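Local coordinates for protein trehalose monomycolate exporter MmpL3 (Mycobacterium tuberculosis, PDB 7NVH) that exports trehalose monomycolate, a mycolic acid carrier for the cell envelope, across the inner membrane as an RND-type transporter, probably driven by the proton gradient, at residues Asp251-Glu263 against Ala273-Val285. Residues are numbered along the deposited sequence; the frame is centred on the assembly and turned at random.
Sequences DYGLFIVSRFREE and AVRRTVITAGRTV
E263 joins the two helices through a salt bridge, its OE1 receiving NE of R276 at 2.6 Å. The N-H points at the oxygen at 162° and stays close to the guanidinium plane, while OE1 is met from above the carboxylate plane. Its other oxygen, OE2, is gripped side-on by R259 of the same helix, through both NE and NH2, the latter at 2.7 Å. A bend in the E263 side chain (chi2 -61°) brings the carboxylate between the two arginines, which probably share its single negative charge; R259 NH2 has a second acidic partner in E651.

Apolar contacts make up most of the rest. V285 lays CG1 over one face of the Y252 ring, a CH-pi contact 3.8 Å from the centroid and displaced toward the rim at CG. The phenol end of that tyrosine reaches D640 through its OH. I256 enters as a knob among T277, A281, G282 and V285, its CD1 lying 3.8 Å from V285 CG2. R259 packs its CB against A281 CB. Farther along, F260 carries its ring toward the start of segment 273-285, where CE1 meets V274 CG2 at 3.6 Å and the methyl of A273.

The pair is a helical hairpin in the membrane domain of the RND permease fold: helices 248-265 and 270-297 are joined by a short connection, and the axes of segments 251-263 and 273-285 approach to 8.8 Å, their directions 136° apart. Helix 305-336 adds S325 beside Y252 and I256.

Within the apolar row, T277 OG1 gives a weak 3.3 Å hydrogen bond to I256 O. The guanidinium of R259 has T280 OG1 over one face, without a hydrogen bond between them.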
loop_
_atom_site.group_PDB
_atom_site.type_symbol
_atom_site.label_atom_id
_atom_site.label_comp_id
_atom_site.label_asym_id
_atom_site.label_seq_id
_atom_site.Cartn_x
_atom_site.Cartn_y
_atom_site.Cartn_z
ATOM N N ASP A 251 -7.099 -16.946 -6.616
ATOM C CA ASP A 251 -6.198 -18.093 -6.546
ATOM C C ASP A 251 -6.784 -19.211 -5.695
ATOM O O ASP A 251 -6.685 -20.390 -6.050
ATOM C CB ASP A 251 -4.843 -17.682 -5.976
ATOM C CG ASP A 251 -4.084 -16.755 -6.884
ATOM O OD1 ASP A 251 -4.492 -16.587 -8.051
ATOM O OD2 ASP A 251 -3.060 -16.208 -6.427
ATOM N N TYR A 252 -7.368 -18.861 -4.549
ATOM C CA TYR A 252 -7.936 -19.873 -3.666
ATOM C C TYR A 252 -9.077 -20.608 -4.352
ATOM O O TYR A 252 -9.176 -21.841 -4.274
ATOM C CB TYR A 252 -8.417 -19.220 -2.372
ATOM C CG TYR A 252 -7.313 -18.617 -1.533
ATOM C CD1 TYR A 252 -5.980 -18.868 -1.816
ATOM C CD2 TYR A 252 -7.607 -17.782 -0.465
ATOM C CE1 TYR A 252 -4.974 -18.317 -1.056
ATOM C CE2 TYR A 252 -6.606 -17.227 0.300
ATOM C CZ TYR A 252 -5.292 -17.497 0.000
ATOM O OH TYR A 252 -4.289 -16.945 0.759
ATOM N N GLY A 253 -9.944 -19.865 -5.041
ATOM C CA GLY A 253 -10.998 -20.498 -5.809
ATOM C C GLY A 253 -10.455 -21.370 -6.920
ATOM O O GLY A 253 -10.972 -22.458 -7.172
ATOM N N LEU A 254 -9.403 -20.907 -7.596
ATOM C CA LEU A 254 -8.747 -21.721 -8.613
ATOM C C LEU A 254 -8.308 -23.059 -8.043
ATOM O O LEU A 254 -8.639 -24.118 -8.585
ATOM C CB LEU A 254 -7.545 -20.969 -9.179
ATOM C CG LEU A 254 -6.991 -21.411 -10.530
ATOM C CD1 LEU A 254 -8.004 -21.228 -11.630
ATOM C CD2 LEU A 254 -5.725 -20.636 -10.836
ATOM N N PHE A 255 -7.566 -23.026 -6.937
ATOM C CA PHE A 255 -7.041 -24.262 -6.370
ATOM C C PHE A 255 -8.160 -25.186 -5.915
ATOM O O PHE A 255 -8.127 -26.391 -6.190
ATOM C CB PHE A 255 -6.087 -23.957 -5.217
ATOM C CG PHE A 255 -4.705 -23.586 -5.664
ATOM C CD1 PHE A 255 -3.737 -24.559 -5.832
ATOM C CD2 PHE A 255 -4.377 -22.270 -5.931
ATOM C CE1 PHE A 255 -2.466 -24.224 -6.249
ATOM C CE2 PHE A 255 -3.109 -21.929 -6.349
ATOM C CZ PHE A 255 -2.152 -22.906 -6.508
ATOM N N ILE A 256 -9.176 -24.642 -5.244
ATOM C CA ILE A 256 -10.223 -25.504 -4.704
ATOM C C ILE A 256 -11.089 -26.081 -5.819
ATOM O O ILE A 256 -11.440 -27.268 -5.793
ATOM C CB ILE A 256 -11.049 -24.741 -3.657
ATOM C CG1 ILE A 256 -10.196 -24.535 -2.408
ATOM C CG2 ILE A 256 -12.311 -25.503 -3.311
ATOM C CD1 ILE A 256 -10.829 -23.679 -1.370
ATOM N N VAL A 257 -11.441 -25.270 -6.818
ATOM C CA VAL A 257 -12.241 -25.771 -7.930
ATOM C C VAL A 257 -11.462 -26.809 -8.725
ATOM O O VAL A 257 -12.014 -27.836 -9.139
ATOM C CB VAL A 257 -12.707 -24.605 -8.819
ATOM C CG1 VAL A 257 -13.254 -25.122 -10.133
ATOM C CG2 VAL A 257 -13.757 -23.782 -8.099
ATOM N N SER A 258 -10.169 -26.564 -8.956
ATOM C CA SER A 258 -9.358 -27.537 -9.673
ATOM C C SER A 258 -9.252 -28.840 -8.899
ATOM O O SER A 258 -9.313 -29.924 -9.486
ATOM C CB SER A 258 -7.971 -26.962 -9.944
ATOM O OG SER A 258 -7.176 -26.995 -8.775
ATOM N N ARG A 259 -9.093 -28.758 -7.576
ATOM C CA ARG A 259 -9.030 -29.973 -6.772
ATOM C C ARG A 259 -10.348 -30.731 -6.816
ATOM O O ARG A 259 -10.360 -31.965 -6.875
ATOM C CB ARG A 259 -8.654 -29.630 -5.333
ATOM C CG ARG A 259 -8.246 -30.830 -4.511
ATOM C CD ARG A 259 -7.059 -31.529 -5.136
ATOM N NE ARG A 259 -7.051 -32.955 -4.835
ATOM C CZ ARG A 259 -6.271 -33.518 -3.920
ATOM N NH1 ARG A 259 -5.430 -32.774 -3.220
ATOM N NH2 ARG A 259 -6.329 -34.825 -3.710
ATOM N N PHE A 260 -11.471 -30.012 -6.782
ATOM C CA PHE A 260 -12.767 -30.675 -6.878
ATOM C C PHE A 260 -12.930 -31.374 -8.221
ATOM O O PHE A 260 -13.416 -32.509 -8.282
ATOM C CB PHE A 260 -13.893 -29.669 -6.660
ATOM C CG PHE A 260 -15.265 -30.263 -6.777
ATOM C CD1 PHE A 260 -15.835 -30.929 -5.712
ATOM C CD2 PHE A 260 -15.986 -30.152 -7.949
ATOM C CE1 PHE A 260 -17.093 -31.474 -5.814
ATOM C CE2 PHE A 260 -17.246 -30.697 -8.056
ATOM C CZ PHE A 260 -17.798 -31.359 -6.987
ATOM N N ARG A 261 -12.536 -30.710 -9.309
ATOM C CA ARG A 261 -12.635 -31.338 -10.621
ATOM C C ARG A 261 -11.690 -32.524 -10.745
ATOM O O ARG A 261 -11.993 -33.486 -11.457
ATOM C CB ARG A 261 -12.351 -30.316 -11.720
ATOM C CG ARG A 261 -13.331 -29.164 -11.756
ATOM C CD ARG A 261 -13.026 -28.222 -12.900
ATOM N NE ARG A 261 -13.393 -28.792 -14.191
ATOM C CZ ARG A 261 -12.523 -29.101 -15.145
ATOM N NH1 ARG A 261 -11.227 -28.893 -14.954
ATOM N NH2 ARG A 261 -12.946 -29.616 -16.289
ATOM N N GLU A 262 -10.540 -32.462 -10.074
ATOM C CA GLU A 262 -9.624 -33.594 -10.042
ATOM C C GLU A 262 -10.234 -34.777 -9.303
ATOM O O GLU A 262 -10.117 -35.923 -9.750
ATOM C CB GLU A 262 -8.313 -33.171 -9.383
ATOM C CG GLU A 262 -7.132 -34.073 -9.665
ATOM C CD GLU A 262 -5.850 -33.539 -9.057
ATOM O OE1 GLU A 262 -5.033 -34.352 -8.576
ATOM O OE2 GLU A 262 -5.660 -32.305 -9.060
ATOM N N GLU A 263 -10.886 -34.518 -8.168
ATOM C CA GLU A 263 -11.486 -35.599 -7.394
ATOM C C GLU A 263 -12.704 -36.184 -8.093
ATOM O O GLU A 263 -12.977 -37.381 -7.954
ATOM C CB GLU A 263 -11.866 -35.109 -5.998
ATOM C CG GLU A 263 -10.693 -34.620 -5.171
ATOM C CD GLU A 263 -9.666 -35.702 -4.916
ATOM O OE1 GLU A 263 -10.054 -36.800 -4.466
ATOM O OE2 GLU A 263 -8.466 -35.457 -5.163
ATOM N N ALA A 273 -16.194 -36.259 -3.046
ATOM C CA ALA A 273 -15.345 -35.278 -3.708
ATOM C C ALA A 273 -15.264 -33.995 -2.899
ATOM O O ALA A 273 -14.184 -33.413 -2.755
ATOM C CB ALA A 273 -15.866 -34.993 -5.115
ATOM N N VAL A 274 -16.394 -33.541 -2.354
ATOM C CA VAL A 274 -16.392 -32.329 -1.542
ATOM C C VAL A 274 -15.567 -32.532 -0.279
ATOM O O VAL A 274 -14.771 -31.668 0.103
ATOM C CB VAL A 274 -17.832 -31.897 -1.217
ATOM C CG1 VAL A 274 -17.833 -30.821 -0.150
ATOM C CG2 VAL A 274 -18.521 -31.390 -2.468
ATOM N N ARG A 275 -15.731 -33.678 0.383
ATOM C CA ARG A 275 -14.970 -33.933 1.602
ATOM C C ARG A 275 -13.473 -33.944 1.322
ATOM O O ARG A 275 -12.688 -33.337 2.059
ATOM C CB ARG A 275 -15.409 -35.253 2.233
ATOM C CG ARG A 275 -15.064 -35.361 3.705
ATOM C CD ARG A 275 -14.946 -36.803 4.149
ATOM N NE ARG A 275 -16.160 -37.561 3.869
ATOM C CZ ARG A 275 -16.177 -38.734 3.249
ATOM N NH1 ARG A 275 -15.043 -39.286 2.844
ATOM N NH2 ARG A 275 -17.328 -39.356 3.036
ATOM N N ARG A 276 -13.059 -34.621 0.251
ATOM C CA ARG A 276 -11.635 -34.725 -0.049
ATOM C C ARG A 276 -11.056 -33.387 -0.491
ATOM O O ARG A 276 -9.945 -33.019 -0.081
ATOM C CB ARG A 276 -11.404 -35.793 -1.113
ATOM C CG ARG A 276 -11.710 -37.198 -0.635
ATOM C CD ARG A 276 -11.590 -38.197 -1.762
ATOM N NE ARG A 276 -10.250 -38.204 -2.335
ATOM C CZ ARG A 276 -9.278 -39.019 -1.944
ATOM N NH1 ARG A 276 -9.498 -39.899 -0.978
ATOM N NH2 ARG A 276 -8.087 -38.956 -2.520
ATOM N N THR A 277 -11.787 -32.640 -1.325
ATOM C CA THR A 277 -11.282 -31.339 -1.735
ATOM C C THR A 277 -11.201 -30.388 -0.553
ATOM O O THR A 277 -10.260 -29.596 -0.478
ATOM C CB THR A 277 -12.123 -30.740 -2.865
ATOM O OG1 THR A 277 -11.467 -29.571 -3.369
ATOM C CG2 THR A 277 -13.499 -30.343 -2.391
ATOM N N VAL A 278 -12.127 -30.478 0.404
ATOM C CA VAL A 278 -11.962 -29.714 1.635
ATOM C C VAL A 278 -10.674 -30.133 2.326
ATOM O O VAL A 278 -9.715 -29.358 2.390
ATOM C CB VAL A 278 -13.180 -29.883 2.556
ATOM C CG1 VAL A 278 -12.858 -29.373 3.946
ATOM C CG2 VAL A 278 -14.370 -29.134 1.992
ATOM N N ILE A 279 -10.599 -31.402 2.732
ATOM C CA ILE A 279 -9.481 -31.969 3.482
ATOM C C ILE A 279 -8.139 -31.509 2.931
ATOM O O ILE A 279 -7.237 -31.152 3.697
ATOM C CB ILE A 279 -9.560 -33.506 3.490
ATOM C CG1 ILE A 279 -10.662 -33.979 4.434
ATOM C CG2 ILE A 279 -8.235 -34.113 3.896
ATOM C CD1 ILE A 279 -10.788 -35.478 4.504
ATOM N N THR A 280 -7.989 -31.501 1.607
ATOM C CA THR A 280 -6.693 -31.118 1.047
ATOM C C THR A 280 -6.617 -29.636 0.678
ATOM O O THR A 280 -5.829 -28.878 1.262
ATOM C CB THR A 280 -6.384 -31.978 -0.179
ATOM O OG1 THR A 280 -7.154 -31.516 -1.293
ATOM C CG2 THR A 280 -6.723 -33.424 0.093
ATOM N N ALA A 281 -7.437 -29.205 -0.282
ATOM C CA ALA A 281 -7.283 -27.865 -0.828
ATOM C C ALA A 281 -7.735 -26.801 0.160
ATOM O O ALA A 281 -7.120 -25.735 0.242
ATOM C CB ALA A 281 -8.055 -27.742 -2.140
ATOM N N GLY A 282 -8.822 -27.044 0.896
ATOM C CA GLY A 282 -9.259 -26.061 1.869
ATOM C C GLY A 282 -8.266 -25.912 3.003
ATOM O O GLY A 282 -8.061 -24.813 3.518
ATOM N N ARG A 283 -7.632 -27.014 3.402
ATOM C CA ARG A 283 -6.565 -26.936 4.393
ATOM C C ARG A 283 -5.398 -26.109 3.876
ATOM O O ARG A 283 -4.866 -25.250 4.592
ATOM C CB ARG A 283 -6.103 -28.342 4.765
ATOM C CG ARG A 283 -5.066 -28.391 5.859
ATOM C CD ARG A 283 -4.611 -29.816 6.097
ATOM N NE ARG A 283 -3.694 -29.917 7.226
ATOM C CZ ARG A 283 -2.402 -29.620 7.164
ATOM N NH1 ARG A 283 -1.872 -29.204 6.024
ATOM N NH2 ARG A 283 -1.641 -29.743 8.240
ATOM N N THR A 284 -4.993 -26.343 2.625
ATOM C CA THR A 284 -3.904 -25.560 2.050
ATOM C C THR A 284 -4.268 -24.081 1.967
ATOM O O THR A 284 -3.444 -23.210 2.269
ATOM C CB THR A 284 -3.545 -26.101 0.670
ATOM O OG1 THR A 284 -3.131 -27.467 0.788
ATOM C CG2 THR A 284 -2.418 -25.296 0.062
ATOM N N VAL A 285 -5.504 -23.780 1.566
ATOM C CA VAL A 285 -5.956 -22.398 1.456
ATOM C C VAL A 285 -5.990 -21.730 2.825
ATOM O O VAL A 285 -5.576 -20.574 2.978
ATOM C CB VAL A 285 -7.331 -22.351 0.766
ATOM C CG1 VAL A 285 -7.990 -21.006 0.978
ATOM C CG2 VAL A 285 -7.185 -22.645 -0.714
#